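PDB 6DM4: RavO from Legionella pneumophila subsp. pneumophila, which binds phosphotyrosine peptides, such as one from human Shc1, through its SH2 domain, the part of this longer Legionella protein present in the crystal. Local coordinates for residues F39-S44 with A103-H108; A60-S65 with H69-G74. All coordinates share one frame; numbering follows the deposited sequence.

Interaction 1: residues F39-S44 with A103-H108; sequences FILRWS and ATLTQH
F39 turns the far edge of its ring, CZ and CE1, to the side chain of T106. The closest pair is F39 CZ to T106 OG1 at 3.6 Å, with the oxygen near the ring plane, so it meets the rim of the ring and not a face. The two side chains cross at about a right angle. F39 has its CG lodged between the backbone N and the carbonyl carbon (chi1 69°), a crowded position that sends the ring from the CB straight out at the helix. The T106 methyl CG2 also touches F39 CE1, at 4.2 Å. The ring gives OG1 no polar partner; that comes from the helix itself, where T106 OG1 is hydrogen-bonded to the carbonyl O of M102, one turn back.

Two residues further along the chain, the second touch is purely apolar: L41 CD1 and L105 CD1 meet methyl to methyl at 4.2 Å, the side chains slanting past one another. In both leucines CG lies beside the backbone N (chi1 -62° in L41, -75° in L105), and both CA–CB bonds point across the contact. This is one side of the SH2 fold, where the C-terminal helix 101-119 packs on the central antiparallel sheet, here on one of its two outer strands, 40-43. The separation is wide, F39 CA to T106 CA being 8.5 Å, and no hydrogen bond crosses the gap, which is spanned mainly by side chains. M102 and I109 of the same helix add to the packing of L41, while H17 stacks on the F39 ring. FILRWS resembles the FLVR motif of SH2 domains, whose arginine binds phosphotyrosine: R42, on the other face of the strand, and S44 hydrogen-bond through NH2 and OG to the bound peptide's modified side chain.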
# COMPACT_ATOMS: atom_id res chain seq x y z
N PHE A 39 1.29 -17.21 -6.16
CA PHE A 39 1.96 -16.71 -4.97
C PHE A 39 1.10 -15.62 -4.35
O PHE A 39 0.18 -15.10 -4.98
CB PHE A 39 3.37 -16.17 -5.27
CG PHE A 39 3.38 -14.90 -6.08
CD1 PHE A 39 3.36 -14.94 -7.46
CD2 PHE A 39 3.45 -13.66 -5.45
CE1 PHE A 39 3.38 -13.76 -8.21
CE2 PHE A 39 3.47 -12.48 -6.19
CZ PHE A 39 3.44 -12.53 -7.57
N ILE A 40 1.41 -15.30 -3.09
CA ILE A 40 0.86 -14.11 -2.45
C ILE A 40 1.99 -13.25 -1.93
O ILE A 40 3.11 -13.71 -1.70
CB ILE A 40 -0.11 -14.45 -1.31
CG1 ILE A 40 0.60 -15.22 -0.19
CG2 ILE A 40 -1.29 -15.20 -1.86
CD1 ILE A 40 -0.26 -15.47 1.05
N LEU A 41 1.67 -11.98 -1.73
CA LEU A 41 2.49 -11.05 -0.97
C LEU A 41 1.75 -10.69 0.31
O LEU A 41 0.51 -10.71 0.36
CB LEU A 41 2.80 -9.79 -1.78
CG LEU A 41 3.60 -10.04 -3.06
CD1 LEU A 41 3.68 -8.79 -3.89
CD2 LEU A 41 4.99 -10.54 -2.71
N ARG A 42 2.51 -10.39 1.36
CA ARG A 42 1.88 -10.17 2.66
C ARG A 42 2.80 -9.32 3.51
O ARG A 42 3.99 -9.17 3.23
CB ARG A 42 1.58 -11.50 3.37
CG ARG A 42 2.79 -12.41 3.48
CD ARG A 42 2.44 -13.73 4.14
NE ARG A 42 3.58 -14.64 4.20
CZ ARG A 42 4.56 -14.55 5.09
NH1 ARG A 42 4.53 -13.58 6.00
NH2 ARG A 42 5.55 -15.42 5.08
N TRP A 43 2.22 -8.77 4.57
CA TRP A 43 2.99 -7.99 5.53
C TRP A 43 3.90 -8.92 6.34
O TRP A 43 3.42 -9.83 7.01
CB TRP A 43 2.03 -7.21 6.43
CG TRP A 43 2.65 -6.18 7.33
CD1 TRP A 43 2.88 -6.31 8.67
CD2 TRP A 43 3.05 -4.84 6.98
NE1 TRP A 43 3.42 -5.15 9.17
CE2 TRP A 43 3.54 -4.24 8.16
CE3 TRP A 43 3.07 -4.11 5.79
CZ2 TRP A 43 4.03 -2.93 8.18
CZ3 TRP A 43 3.56 -2.81 5.81
CH2 TRP A 43 4.04 -2.24 7.00
N SER A 44 5.21 -8.70 6.25
CA SER A 44 6.19 -9.60 6.83
C SER A 44 6.25 -9.48 8.35
O SER A 44 6.04 -8.41 8.92
CB SER A 44 7.58 -9.32 6.25
OG SER A 44 8.60 -9.93 7.02
N ALA A 103 6.19 -6.44 -11.56
CA ALA A 103 6.79 -7.27 -12.60
C ALA A 103 8.11 -7.86 -12.14
O ALA A 103 8.46 -8.98 -12.53
CB ALA A 103 7.00 -6.45 -13.88
N THR A 104 8.84 -7.14 -11.29
CA THR A 104 10.12 -7.63 -10.78
C THR A 104 9.91 -8.73 -9.75
O THR A 104 10.49 -9.82 -9.86
CB THR A 104 10.92 -6.48 -10.17
OG1 THR A 104 11.13 -5.46 -11.16
CG2 THR A 104 12.26 -6.98 -9.66
N LEU A 105 9.08 -8.46 -8.74
CA LEU A 105 8.80 -9.46 -7.71
C LEU A 105 8.23 -10.73 -8.31
O LEU A 105 8.60 -11.84 -7.91
CB LEU A 105 7.84 -8.86 -6.67
CG LEU A 105 8.48 -7.87 -5.70
CD1 LEU A 105 7.40 -7.13 -4.91
CD2 LEU A 105 9.45 -8.59 -4.77
N THR A 106 7.33 -10.59 -9.29
CA THR A 106 6.75 -11.76 -9.93
C THR A 106 7.83 -12.66 -10.53
O THR A 106 7.79 -13.89 -10.37
CB THR A 106 5.75 -11.34 -11.01
OG1 THR A 106 4.66 -10.64 -10.39
CG2 THR A 106 5.21 -12.55 -11.75
N GLN A 107 8.81 -12.06 -11.20
CA GLN A 107 9.90 -12.86 -11.77
C GLN A 107 10.76 -13.49 -10.68
O GLN A 107 11.13 -14.66 -10.79
CB GLN A 107 10.76 -12.00 -12.70
CG GLN A 107 10.04 -11.59 -13.97
CD GLN A 107 9.58 -12.79 -14.77
OE1 GLN A 107 10.34 -13.74 -14.98
NE2 GLN A 107 8.34 -12.75 -15.24
N HIS A 108 11.08 -12.74 -9.63
CA HIS A 108 11.92 -13.28 -8.56
C HIS A 108 11.22 -14.43 -7.84
O HIS A 108 11.86 -15.41 -7.46
CB HIS A 108 12.28 -12.17 -7.57
CG HIS A 108 13.38 -12.54 -6.62
ND1 HIS A 108 13.14 -13.15 -5.41
CD2 HIS A 108 14.72 -12.36 -6.69
CE1 HIS A 108 14.29 -13.34 -4.78
NE2 HIS A 108 15.26 -12.87 -5.54

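Interaction 2: residues A60-S65 with H69-G74; sequences ASFQAS and HSIRYG
F62 lays one face of its ring over the CB of H69, a CH-pi contact with that carbon 4.0 Å from the ring centroid and 30° off the normal. The CG of F62 sits between its backbone N and carbonyl carbon (chi1 55°), which brings the ring across to the neighbouring strand. The imidazole continues beyond it: the two planes are 21° apart but slid so far that the rings barely overlap, their centroids being 5.7 Å from each other. At the edge of the F62 ring, in its plane, lies I71 CD1, 4.0 Å from F62 CE2. D66, in the hairpin turn, holds H69 NE2 by a hydrogen bond.

Strands 55-64 and 67-76 form a beta hairpin in the central sheet of the SH2 domain. A60–I71 and F62–H69 are hydrogen-bonded antiparallel pairs; the shortest of their four bonds is A60 N to I71 O, 2.7 Å. Between them S61–S70 is a non-hydrogen-bonded pair, its CA atoms 4.2 Å apart.

S61 and S70 project to the opposite face from F62 and H69, and their hydroxyls are hydrogen-bonded, OG to OG 2.7 Å. R42 grips both oxygens, through NE to S61 and NH2 to S70. On the F62 face, A60 CB meets the edge of the Y73 ring at CE2, 4.0 Å away.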
# COMPACT_ATOMS: atom_id res chain seq x y z
N ALA A 60 6.81 -12.85 0.39
CA ALA A 60 6.08 -13.64 -0.58
C ALA A 60 5.91 -15.06 -0.03
O ALA A 60 6.74 -15.55 0.73
CB ALA A 60 6.80 -13.69 -1.92
N SER A 61 4.81 -15.71 -0.42
CA SER A 61 4.58 -17.10 -0.06
C SER A 61 4.03 -17.83 -1.28
O SER A 61 3.27 -17.25 -2.06
CB SER A 61 3.61 -17.23 1.12
OG SER A 61 4.20 -16.75 2.31
N PHE A 62 4.42 -19.09 -1.44
CA PHE A 62 3.86 -19.93 -2.48
C PHE A 62 3.90 -21.37 -1.99
O PHE A 62 4.50 -21.69 -0.96
CB PHE A 62 4.61 -19.78 -3.81
CG PHE A 62 6.08 -20.02 -3.72
CD1 PHE A 62 6.60 -21.30 -3.83
CD2 PHE A 62 6.96 -18.96 -3.53
CE1 PHE A 62 7.97 -21.52 -3.74
CE2 PHE A 62 8.32 -19.18 -3.45
CZ PHE A 62 8.82 -20.46 -3.55
N GLN A 63 3.24 -22.25 -2.74
CA GLN A 63 3.11 -23.65 -2.36
C GLN A 63 3.69 -24.54 -3.45
O GLN A 63 3.42 -24.34 -4.63
CB GLN A 63 1.64 -24.02 -2.11
CG GLN A 63 1.45 -25.42 -1.57
CD GLN A 63 0.01 -25.69 -1.16
OE1 GLN A 63 -0.25 -26.20 -0.07
NE2 GLN A 63 -0.92 -25.37 -2.05
N ALA A 64 4.50 -25.51 -3.03
CA ALA A 64 4.94 -26.62 -3.86
C ALA A 64 4.49 -27.92 -3.20
O ALA A 64 3.79 -27.92 -2.18
CB ALA A 64 6.46 -26.59 -4.04
N SER A 65 4.90 -29.05 -3.79
CA SER A 65 4.42 -30.34 -3.29
C SER A 65 4.98 -30.67 -1.91
O SER A 65 4.41 -31.52 -1.22
CB SER A 65 4.78 -31.46 -4.28
OG SER A 65 6.17 -31.55 -4.47
N HIS A 69 6.50 -22.24 0.92
CA HIS A 69 7.79 -21.56 0.96
C HIS A 69 7.56 -20.06 0.96
O HIS A 69 6.57 -19.56 0.40
CB HIS A 69 8.66 -21.95 -0.24
CG HIS A 69 8.88 -23.43 -0.37
ND1 HIS A 69 10.02 -24.05 0.08
CD2 HIS A 69 8.10 -24.40 -0.88
CE1 HIS A 69 9.94 -25.35 -0.15
NE2 HIS A 69 8.78 -25.59 -0.73
N SER A 70 8.46 -19.33 1.61
CA SER A 70 8.35 -17.88 1.69
C SER A 70 9.68 -17.24 1.33
O SER A 70 10.74 -17.86 1.42
CB SER A 70 7.88 -17.44 3.08
OG SER A 70 6.52 -17.76 3.29
N ILE A 71 9.60 -15.99 0.88
CA ILE A 71 10.76 -15.15 0.59
C ILE A 71 10.52 -13.80 1.24
O ILE A 71 9.43 -13.24 1.12
CB ILE A 71 10.98 -14.98 -0.93
CG1 ILE A 71 11.01 -16.32 -1.65
CG2 ILE A 71 12.27 -14.19 -1.20
CD1 ILE A 71 10.89 -16.17 -3.15
N ARG A 72 11.53 -13.28 1.93
CA ARG A 72 11.39 -11.98 2.58
C ARG A 72 12.06 -10.90 1.75
O ARG A 72 13.20 -11.06 1.31
CB ARG A 72 11.97 -11.99 3.99
CG ARG A 72 11.73 -10.68 4.73
CD ARG A 72 12.36 -10.69 6.10
NE ARG A 72 11.76 -11.69 6.97
CZ ARG A 72 12.30 -12.10 8.11
NH1 ARG A 72 13.46 -11.59 8.51
NH2 ARG A 72 11.69 -13.03 8.85
N TYR A 73 11.34 -9.79 1.53
CA TYR A 73 11.85 -8.64 0.80
C TYR A 73 11.84 -7.41 1.70
O TYR A 73 11.06 -7.33 2.65
CB TYR A 73 11.03 -8.36 -0.46
CG TYR A 73 11.06 -9.50 -1.45
CD1 TYR A 73 12.15 -9.68 -2.30
CD2 TYR A 73 10.02 -10.41 -1.53
CE1 TYR A 73 12.19 -10.72 -3.20
CE2 TYR A 73 10.05 -11.46 -2.42
CZ TYR A 73 11.13 -11.62 -3.25
OH TYR A 73 11.15 -12.67 -4.13
N GLY A 74 12.70 -6.45 1.37
CA GLY A 74 12.76 -5.21 2.11
C GLY A 74 12.86 -4.03 1.17
O GLY A 74 13.47 -4.11 0.11

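Both contacts are buried and share one sheet, since strands 40-43 and 55-64 are neighbours in it; they lie about 8 Å apart, centre to centre. Interaction 1 joins sheet to helix mainly by side-chain packing, whereas interaction 2 is strand to strand, with four backbone hydrogen bonds and 400 Å² buried against 151 Å². I40 N to S61 O, 2.9 Å, a probable hydrogen bond, ties them across neighbouring strands. On the helix side, I109 packs against F39 and L41 as well as A60 and Y73, so the two apolar surfaces merge. The opposite face mixes polar groups, R42 and the serines S61 and S70, with apolar packing against helix 25-34; R42 relates the two contacts on that face.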